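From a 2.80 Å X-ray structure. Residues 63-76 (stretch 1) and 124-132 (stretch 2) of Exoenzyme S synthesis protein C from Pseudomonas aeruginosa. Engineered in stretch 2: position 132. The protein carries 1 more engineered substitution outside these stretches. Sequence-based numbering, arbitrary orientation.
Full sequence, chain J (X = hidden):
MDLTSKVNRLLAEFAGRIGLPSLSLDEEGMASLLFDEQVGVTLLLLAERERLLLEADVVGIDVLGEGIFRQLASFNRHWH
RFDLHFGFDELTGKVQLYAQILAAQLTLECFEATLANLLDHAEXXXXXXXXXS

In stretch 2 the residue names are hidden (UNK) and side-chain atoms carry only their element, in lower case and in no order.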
# COMPACT_ATOMS: atom_id res chain seq x y z
N VAL J 63 15.10 14.44 12.62
CA VAL J 63 15.40 13.74 13.87
C VAL J 63 15.85 12.31 13.60
O VAL J 63 16.18 11.56 14.52
CB VAL J 63 14.18 13.73 14.82
CG1 VAL J 63 14.60 13.29 16.22
CG2 VAL J 63 13.54 15.10 14.87
N LEU J 64 15.86 11.93 12.32
CA LEU J 64 16.22 10.58 11.93
C LEU J 64 17.65 10.50 11.39
O LEU J 64 18.05 11.32 10.56
CB LEU J 64 15.25 10.05 10.87
CG LEU J 64 13.78 10.01 11.25
CD1 LEU J 64 12.95 9.47 10.10
CD2 LEU J 64 13.58 9.19 12.51
N GLY J 65 18.40 9.52 11.87
CA GLY J 65 19.72 9.24 11.33
C GLY J 65 19.58 8.49 10.02
O GLY J 65 18.61 7.76 9.83
N GLU J 66 20.53 8.66 9.12
CA GLU J 66 20.45 8.03 7.81
C GLU J 66 20.53 6.51 7.90
O GLU J 66 20.96 5.96 8.92
CB GLU J 66 21.54 8.57 6.87
CG GLU J 66 21.40 10.05 6.55
CD GLU J 66 20.06 10.38 5.91
OE1 GLU J 66 19.47 9.50 5.25
OE2 GLU J 66 19.60 11.53 6.06
N GLY J 67 20.10 5.83 6.84
CA GLY J 67 20.11 4.38 6.80
C GLY J 67 18.78 3.79 7.23
O GLY J 67 18.59 2.58 7.19
N ILE J 68 17.86 4.66 7.65
CA ILE J 68 16.55 4.21 8.10
C ILE J 68 15.62 3.88 6.94
O ILE J 68 14.81 2.96 7.03
CB ILE J 68 15.88 5.26 9.02
CG1 ILE J 68 16.67 5.41 10.32
CG2 ILE J 68 14.44 4.87 9.32
CD1 ILE J 68 16.06 6.40 11.29
N PHE J 69 15.75 4.62 5.84
CA PHE J 69 14.93 4.37 4.66
C PHE J 69 15.05 2.93 4.19
O PHE J 69 14.11 2.37 3.62
CB PHE J 69 15.30 5.33 3.52
CG PHE J 69 14.92 6.76 3.78
CD1 PHE J 69 13.60 7.09 4.07
CD2 PHE J 69 15.86 7.77 3.71
CE1 PHE J 69 13.24 8.40 4.30
CE2 PHE J 69 15.50 9.08 3.93
CZ PHE J 69 14.19 9.40 4.23
N ARG J 70 16.21 2.33 4.43
CA ARG J 70 16.45 0.94 4.06
C ARG J 70 15.65 -0.01 4.94
O ARG J 70 15.07 -0.98 4.46
CB ARG J 70 17.94 0.61 4.16
CG ARG J 70 18.31 -0.78 3.69
CD ARG J 70 17.78 -1.04 2.29
NE ARG J 70 18.73 -1.80 1.48
CZ ARG J 70 18.51 -2.18 0.23
NH1 ARG J 70 17.36 -1.88 -0.37
NH2 ARG J 70 19.43 -2.87 -0.43
N GLN J 71 15.61 0.29 6.24
CA GLN J 71 14.87 -0.53 7.19
C GLN J 71 13.37 -0.34 7.03
O GLN J 71 12.57 -1.18 7.45
CB GLN J 71 15.30 -0.20 8.62
CG GLN J 71 16.79 -0.40 8.88
CD GLN J 71 17.20 -0.00 10.28
OE1 GLN J 71 16.35 0.28 11.13
NE2 GLN J 71 18.50 0.01 10.53
N LEU J 72 12.98 0.78 6.42
CA LEU J 72 11.57 1.04 6.12
C LEU J 72 11.16 0.26 4.87
O LEU J 72 10.03 -0.23 4.78
CB LEU J 72 11.33 2.53 5.91
CG LEU J 72 11.56 3.44 7.12
CD1 LEU J 72 11.30 4.90 6.74
CD2 LEU J 72 10.67 3.03 8.28
N ALA J 73 12.07 0.15 3.92
CA ALA J 73 11.82 -0.62 2.71
C ALA J 73 11.71 -2.10 3.03
O ALA J 73 10.84 -2.80 2.51
CB ALA J 73 12.92 -0.37 1.68
N SER J 74 12.59 -2.58 3.91
CA SER J 74 12.56 -3.97 4.34
C SER J 74 11.22 -4.29 5.00
O SER J 74 10.77 -5.44 4.99
CB SER J 74 13.70 -4.27 5.30
OG SER J 74 14.96 -4.11 4.67
N PHE J 75 10.60 -3.27 5.58
CA PHE J 75 9.29 -3.43 6.20
C PHE J 75 8.22 -3.65 5.15
O PHE J 75 7.39 -4.56 5.26
CB PHE J 75 8.94 -2.20 7.05
CG PHE J 75 7.57 -2.25 7.66
CD1 PHE J 75 7.38 -2.77 8.93
CD2 PHE J 75 6.47 -1.79 6.96
CE1 PHE J 75 6.11 -2.82 9.49
CE2 PHE J 75 5.21 -1.83 7.51
CZ PHE J 75 5.03 -2.35 8.78
N ASN J 76 8.24 -2.82 4.11
CA ASN J 76 7.26 -2.90 3.03
C ASN J 76 7.21 -4.28 2.38
O ASN J 76 6.20 -4.66 1.79
CB ASN J 76 7.54 -1.84 1.97
CG ASN J 76 7.39 -0.43 2.50
OD1 ASN J 76 6.82 -0.22 3.58
ND2 ASN J 76 7.88 0.55 1.75
N UNK J 124 3.99 4.50 17.49
CA UNK J 124 5.06 3.58 17.84
C UNK J 124 6.34 3.89 17.07
O UNK J 124 7.42 3.96 17.66
c UNK J 124 7.67 -0.78 18.27
c UNK J 124 5.94 0.66 19.10
c UNK J 124 6.93 -0.28 19.33
c UNK J 124 7.42 -0.33 16.99
c UNK J 124 5.69 1.12 17.82
c UNK J 124 4.62 2.14 17.57
c UNK J 124 6.44 0.61 16.77
N UNK J 125 6.22 4.08 15.76
CA UNK J 125 7.37 4.42 14.93
C UNK J 125 7.81 5.87 15.13
O UNK J 125 8.92 6.24 14.77
c UNK J 125 7.98 -0.65 12.32
c UNK J 125 6.88 2.71 13.12
n UNK J 125 5.92 0.72 12.70
c UNK J 125 7.90 1.74 12.87
c UNK J 125 9.30 1.80 12.84
c UNK J 125 7.07 4.16 13.45
c UNK J 125 5.69 2.04 13.01
c UNK J 125 7.27 0.51 12.61
c UNK J 125 9.35 -0.57 12.30
c UNK J 125 10.01 0.64 12.56
N UNK J 126 6.93 6.67 15.72
CA UNK J 126 7.26 8.06 16.03
C UNK J 126 8.13 8.13 17.28
O UNK J 126 8.93 9.06 17.45
c UNK J 126 5.99 8.88 16.24
o UNK J 126 3.97 10.58 17.29
c UNK J 126 4.96 11.13 16.80
n UNK J 126 4.97 12.42 16.47
c UNK J 126 6.24 10.35 16.54
N UNK J 127 7.98 7.13 18.15
CA UNK J 127 8.73 7.08 19.40
C UNK J 127 9.99 6.23 19.26
O UNK J 127 10.91 6.33 20.06
c UNK J 127 5.18 6.61 22.69
c UNK J 127 7.85 6.54 20.53
c UNK J 127 8.50 6.55 21.90
c UNK J 127 7.56 6.02 22.98
n UNK J 127 4.18 7.44 22.93
n UNK J 127 4.97 5.51 21.99
n UNK J 127 6.39 6.87 23.17
N UNK J 128 10.02 5.39 18.22
CA UNK J 128 11.13 4.47 18.02
C UNK J 128 12.20 5.00 17.06
O UNK J 128 13.39 4.93 17.34
c UNK J 128 11.67 2.07 17.18
c UNK J 128 12.57 1.82 18.38
c UNK J 128 10.61 3.12 17.52
c UNK J 128 11.02 0.78 16.71
N UNK J 129 11.76 5.52 15.92
CA UNK J 129 12.67 5.94 14.85
C UNK J 129 13.70 7.01 15.23
O UNK J 129 14.87 6.90 14.87
c UNK J 129 11.88 6.39 13.61
c UNK J 129 10.43 5.85 11.64
c UNK J 129 11.16 5.28 12.84
c UNK J 129 12.15 4.21 12.41
N UNK J 130 13.26 8.07 15.95
CA UNK J 130 14.20 9.13 16.33
C UNK J 130 15.46 8.58 16.99
O UNK J 130 15.38 7.69 17.83
c UNK J 130 11.89 8.35 16.42
c UNK J 130 11.98 9.76 16.92
c UNK J 130 13.40 9.95 17.34
N UNK J 131 16.62 9.11 16.60
CA UNK J 131 17.89 8.66 17.16
C UNK J 131 18.51 9.73 18.05
O UNK J 131 19.55 9.51 18.68
s UNK J 131 19.39 9.69 15.02
c UNK J 131 18.87 8.29 16.04
N UNK J 132 17.88 10.90 18.10
CA UNK J 132 18.39 12.03 18.87
C UNK J 132 18.44 11.72 20.36
O UNK J 132 19.20 12.35 21.10
c UNK J 132 17.55 13.27 18.61

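Position 124 lies in a helix that begins earlier in the chain. Its side chain is one carbon followed by a ring of six carbons, with no heteroatom, so it is Phe124. Its ring is out of reach of stretch 1 and takes no part in the contact, although its backbone O accepts a hydrogen bond from the N of position 127.

Position 125 carries one carbon and then fused five- and six-membered rings holding eight carbons and one nitrogen; the rings meet the ring of Phe75. Only an indole fits, and the residue is Trp125. Its CA-to-CB bond points toward stretch 1, and CZ2 of Trp125 comes 4.0 Å from CE1 of Phe75. The planes of the Phe75 ring and the six-membered indole ring stand at 79°, an oblique pairing. A broad, flat side chain suits this place because it can extend from the helix to reach an aromatic partner.

At position 126 three carbons run in line, the third carrying one oxygen and one nitrogen: Gln126. Its CA-to-CB bond points away from stretch 1, and a polar amide is well placed on that side of the helix.

Position 127 has three carbons, a nitrogen, and a carbon bearing two further nitrogens. This guanidinium identifies Arg127, exposed and out of reach of stretch 1, where a charged group can remain solvated.

Position 128 shows four carbons forked at the second, hence Leu128. It too is out of reach; its apolar side chain is exposed and touches a crystal neighbour.

Position 129 has the same forked set of four carbons, and its CA-to-CB bond points toward stretch 1. The carbons meet Leu64, Ile68 and Leu72, and the residue is Leu129. Its CB lies 3.5 Å from CD2 of Leu64, its CD2 3.9 Å from CG2 of Ile68, and its CD1 4.4 Å from CD2 of Leu72. A branched aliphatic chain suits a site with three apolar neighbours, since it can fill the space between them.

At position 130 three carbons close a ring onto the backbone N, and the ring meets Val63 and Leu64. Such a ring defines Pro130. Its CB packs 3.7 Å from CG1 of Val63. The ring leaves its N without a proton to donate, yet it offers a compact apolar surface to Val63.

Position 131 has one carbon and one sulfur, the sulfur meeting the N of Gly65, so it is Cys131. SG sits 3.3 Å from the N of Gly65, and an ideal CB on that glycine would lie only 3.2 Å from the sulfur, so the bare backbone leaves it room. The N of Cys131 donates a hydrogen bond to the O of Val63 at 3.2 Å, nearly straight at 168°.

Position 132 has a single carbon, which meets Val63: Ala132, an engineered residue. Its CB is 3.8 Å from CG1 of Val63.

The contact is therefore chiefly apolar. Leu129 provides its centre, the Phe75 and Trp125 rings extend it along the helices, and the hydrogen bond between Cys131 and Val63 ties the two loop segments together.

Stretch 2, residues 124-132: FWQRLLPCA
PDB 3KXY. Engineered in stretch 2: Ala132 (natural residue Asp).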